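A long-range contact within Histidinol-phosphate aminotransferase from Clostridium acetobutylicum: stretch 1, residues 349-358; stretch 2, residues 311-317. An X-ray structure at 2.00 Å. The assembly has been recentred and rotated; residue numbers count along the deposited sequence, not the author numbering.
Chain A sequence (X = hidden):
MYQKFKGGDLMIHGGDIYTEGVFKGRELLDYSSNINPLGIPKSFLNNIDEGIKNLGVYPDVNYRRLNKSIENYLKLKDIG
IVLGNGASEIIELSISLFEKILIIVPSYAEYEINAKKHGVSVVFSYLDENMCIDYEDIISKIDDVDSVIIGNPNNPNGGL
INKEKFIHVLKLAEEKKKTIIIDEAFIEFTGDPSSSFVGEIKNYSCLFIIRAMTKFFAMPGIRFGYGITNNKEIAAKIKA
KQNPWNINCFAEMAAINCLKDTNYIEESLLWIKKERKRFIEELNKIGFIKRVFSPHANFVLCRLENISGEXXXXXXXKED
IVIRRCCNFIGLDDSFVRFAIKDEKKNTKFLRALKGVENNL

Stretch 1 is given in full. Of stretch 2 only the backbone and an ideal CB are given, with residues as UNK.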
# COMPACT_ATOMS: atom_id res chain seq x y z
N LYS A 349 -24.52 13.95 23.74
CA LYS A 349 -25.32 14.44 22.63
C LYS A 349 -26.03 13.26 21.96
O LYS A 349 -27.24 13.28 21.75
CB LYS A 349 -24.43 15.15 21.61
CG LYS A 349 -25.18 16.12 20.72
CD LYS A 349 -24.38 16.47 19.48
CE LYS A 349 -25.02 17.63 18.73
NZ LYS A 349 -25.19 18.85 19.59
N PHE A 350 -25.25 12.24 21.63
CA PHE A 350 -25.77 10.99 21.08
C PHE A 350 -26.98 10.42 21.85
O PHE A 350 -28.03 10.13 21.27
CB PHE A 350 -24.65 9.95 21.03
CG PHE A 350 -25.10 8.60 20.57
CD1 PHE A 350 -25.38 8.37 19.22
CD2 PHE A 350 -25.25 7.55 21.48
CE1 PHE A 350 -25.80 7.13 18.79
CE2 PHE A 350 -25.67 6.30 21.05
CZ PHE A 350 -25.95 6.09 19.70
N LEU A 351 -26.80 10.27 23.16
CA LEU A 351 -27.81 9.69 24.05
C LEU A 351 -29.06 10.57 24.10
O LEU A 351 -30.18 10.06 24.16
CB LEU A 351 -27.25 9.52 25.46
CG LEU A 351 -26.25 8.40 25.76
CD1 LEU A 351 -25.34 8.77 26.92
CD2 LEU A 351 -26.97 7.08 26.04
N ARG A 352 -28.86 11.88 24.10
CA ARG A 352 -29.98 12.80 24.15
C ARG A 352 -30.82 12.77 22.89
O ARG A 352 -31.92 13.30 22.86
CB ARG A 352 -29.51 14.22 24.48
CG ARG A 352 -28.85 14.30 25.85
CD ARG A 352 -28.39 15.71 26.18
NE ARG A 352 -27.62 16.29 25.09
CZ ARG A 352 -26.96 17.45 25.17
NH1 ARG A 352 -26.97 18.13 26.30
NH2 ARG A 352 -26.29 17.91 24.12
N ALA A 353 -30.30 12.13 21.84
CA ALA A 353 -31.09 11.89 20.64
C ALA A 353 -31.83 10.56 20.78
O ALA A 353 -32.99 10.44 20.36
CB ALA A 353 -30.19 11.87 19.42
N LEU A 354 -31.15 9.57 21.36
CA LEU A 354 -31.74 8.26 21.64
C LEU A 354 -32.95 8.43 22.53
O LEU A 354 -33.95 7.73 22.38
CB LEU A 354 -30.73 7.37 22.35
CG LEU A 354 -30.06 6.25 21.55
CD1 LEU A 354 -29.60 6.75 20.19
CD2 LEU A 354 -28.89 5.70 22.33
N LYS A 355 -32.84 9.36 23.46
CA LYS A 355 -33.92 9.70 24.37
C LYS A 355 -35.10 10.36 23.63
O LYS A 355 -36.27 10.05 23.89
CB LYS A 355 -33.38 10.61 25.48
CG LYS A 355 -32.49 9.89 26.49
CD LYS A 355 -31.49 10.83 27.15
CE LYS A 355 -30.65 10.11 28.21
NZ LYS A 355 -29.98 8.88 27.69
N GLY A 356 -34.79 11.26 22.70
CA GLY A 356 -35.82 11.90 21.92
C GLY A 356 -36.57 10.89 21.07
O GLY A 356 -37.75 11.02 20.83
N VAL A 357 -35.86 9.86 20.61
CA VAL A 357 -36.51 8.79 19.87
C VAL A 357 -37.44 8.02 20.81
O VAL A 357 -38.61 7.82 20.48
CB VAL A 357 -35.48 7.81 19.24
CG1 VAL A 357 -36.21 6.68 18.53
CG2 VAL A 357 -34.55 8.56 18.29
N GLU A 358 -36.91 7.62 21.97
CA GLU A 358 -37.69 6.90 22.97
C GLU A 358 -38.94 7.71 23.32
O GLU A 358 -40.06 7.19 23.26
CB GLU A 358 -36.86 6.61 24.22
CG GLU A 358 -37.68 6.22 25.43
CD GLU A 358 -38.23 4.80 25.35
OE1 GLU A 358 -37.72 4.01 24.53
OE2 GLU A 358 -39.16 4.47 26.12
N UNK A 311 -35.18 1.50 11.42
CA UNK A 311 -36.07 2.56 11.87
C UNK A 311 -35.30 3.49 12.79
O UNK A 311 -35.32 4.71 12.62
CB UNK A 311 -37.30 1.99 12.58
N UNK A 312 -34.58 2.91 13.75
CA UNK A 312 -33.71 3.71 14.60
C UNK A 312 -32.68 4.46 13.75
O UNK A 312 -32.55 5.68 13.90
CB UNK A 312 -33.01 2.83 15.63
N UNK A 313 -31.98 3.75 12.87
CA UNK A 313 -31.00 4.36 11.96
C UNK A 313 -31.58 5.55 11.18
O UNK A 313 -30.99 6.64 11.17
CB UNK A 313 -30.48 3.31 10.98
N UNK A 314 -32.71 5.32 10.52
CA UNK A 314 -33.35 6.35 9.68
C UNK A 314 -33.85 7.54 10.49
O UNK A 314 -33.98 8.64 9.97
CB UNK A 314 -34.52 5.74 8.90
N UNK A 315 -34.14 7.30 11.76
CA UNK A 315 -34.50 8.38 12.68
C UNK A 315 -33.28 9.24 13.01
O UNK A 315 -33.29 10.46 12.81
CB UNK A 315 -35.11 7.81 13.96
N UNK A 316 -32.23 8.61 13.53
CA UNK A 316 -31.00 9.32 13.90
C UNK A 316 -30.33 10.00 12.71
O UNK A 316 -29.68 11.04 12.87
CB UNK A 316 -30.01 8.35 14.55
N UNK A 317 -30.46 9.42 11.52
CA UNK A 317 -29.84 10.02 10.35
C UNK A 317 -30.42 11.42 10.19
O UNK A 317 -29.70 12.37 9.86
CB UNK A 317 -30.07 9.17 9.10

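Two helices cross here at 117° between their N-to-C directions, with axes 10.5 Å apart at closest approach. Stretch 1 offers an almost wholly apolar strip: F350, A353, L354 and V357, spaced three and four apart so that they line one side of their helix. Nothing in that strip asks for a charge or a hydrogen bond, so the rule for any position that reaches it is carbon of the right length.

Position 311 is out of reach of the strip, and nothing in stretch 1 restrains it beyond the helical backbone; most helix-tolerant residues would do. It is K311, whose NZ is hydrogen-bonded elsewhere in the structure.

Position 312 sends CA-to-CB sideways, and its ideal CB has nothing of stretch 1 within 5.5 Å. A short residue would not reach V357 from here, whereas leucine, isoleucine or methionine could. The residue is L312, with chi1 t and chi2 p; L312 CD1 comes to 4.3 Å from V357 CG1.

Positions 313 and 314 are both out of reach, so stretch 1 makes no choice at either. They hold Y313 and D314.

Position 315 is different: CA-to-CB points toward stretch 1, and the ideal CB already lies 4.4 Å from V357 CG2. The CA atoms of 315 and V357 are just 7.5 Å apart. Such closeness favours small residues, with alanine, serine or perhaps threonine as candidates. S315 is found, touching with its carbon, since S315 CB is 4.4 Å from V357 CG2. Its hydroxyl turns back along its own helix, where S315 OG gives a weak hydrogen bond to K311 O at 3.4 Å.

Position 316 is the heart of the contact. The CA of 316 lies 7.2 Å from the CA of A353, whose side chain is a single methyl, and F350, L354 and V357 stand around it to form a hollow. CA-to-CB points sideways and the ideal CB has nothing of stretch 1 within 5.5 Å, so the side chain must extend to fill it: leucine or methionine would suit, and isoleucine might. L316, in the m,t rotamer, is the knob in this hole and has the largest covered area of the contact. L316 CD1 packs 3.7 Å from L354 CD1 and meets the ring obliquely, 4.4 Å from F350 CE1. The other methyl, L316 CD2, lies 4.0 Å from A353 CB and also 4.0 Å from V357 CG2.

Position 317 is again out of reach and free as far as stretch 1 is concerned; it is L317.

Stretch 2, residues 311-317: KLYDSLL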
# COMPACT_ATOMS: atom_id res chain seq x y z
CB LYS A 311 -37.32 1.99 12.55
CG LYS A 311 -38.36 3.04 12.93
CD LYS A 311 -39.79 2.60 12.60
CE LYS A 311 -40.14 1.23 13.16
NZ LYS A 311 -39.87 0.11 12.20
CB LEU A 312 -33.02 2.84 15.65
CG LEU A 312 -31.97 3.60 16.46
CD1 LEU A 312 -32.57 4.84 17.14
CD2 LEU A 312 -31.30 2.67 17.47
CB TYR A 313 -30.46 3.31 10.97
CG TYR A 313 -29.49 3.86 9.93
CD1 TYR A 313 -28.12 3.80 10.14
CD2 TYR A 313 -29.94 4.42 8.74
CE1 TYR A 313 -27.23 4.30 9.21
CE2 TYR A 313 -29.05 4.92 7.80
CZ TYR A 313 -27.70 4.85 8.04
OH TYR A 313 -26.80 5.34 7.12
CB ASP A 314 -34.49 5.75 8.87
CG ASP A 314 -34.01 5.03 7.62
OD1 ASP A 314 -32.97 5.45 7.06
OD2 ASP A 314 -34.67 4.06 7.19
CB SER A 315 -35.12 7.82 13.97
OG SER A 315 -36.52 7.64 13.83
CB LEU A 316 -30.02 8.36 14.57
CG LEU A 316 -30.53 7.73 15.87
CD1 LEU A 316 -29.51 6.78 16.45
CD2 LEU A 316 -30.87 8.83 16.85
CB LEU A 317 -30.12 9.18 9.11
CG LEU A 317 -28.93 8.85 8.22
CD1 LEU A 317 -29.41 8.42 6.84
CD2 LEU A 317 -27.99 10.04 8.12
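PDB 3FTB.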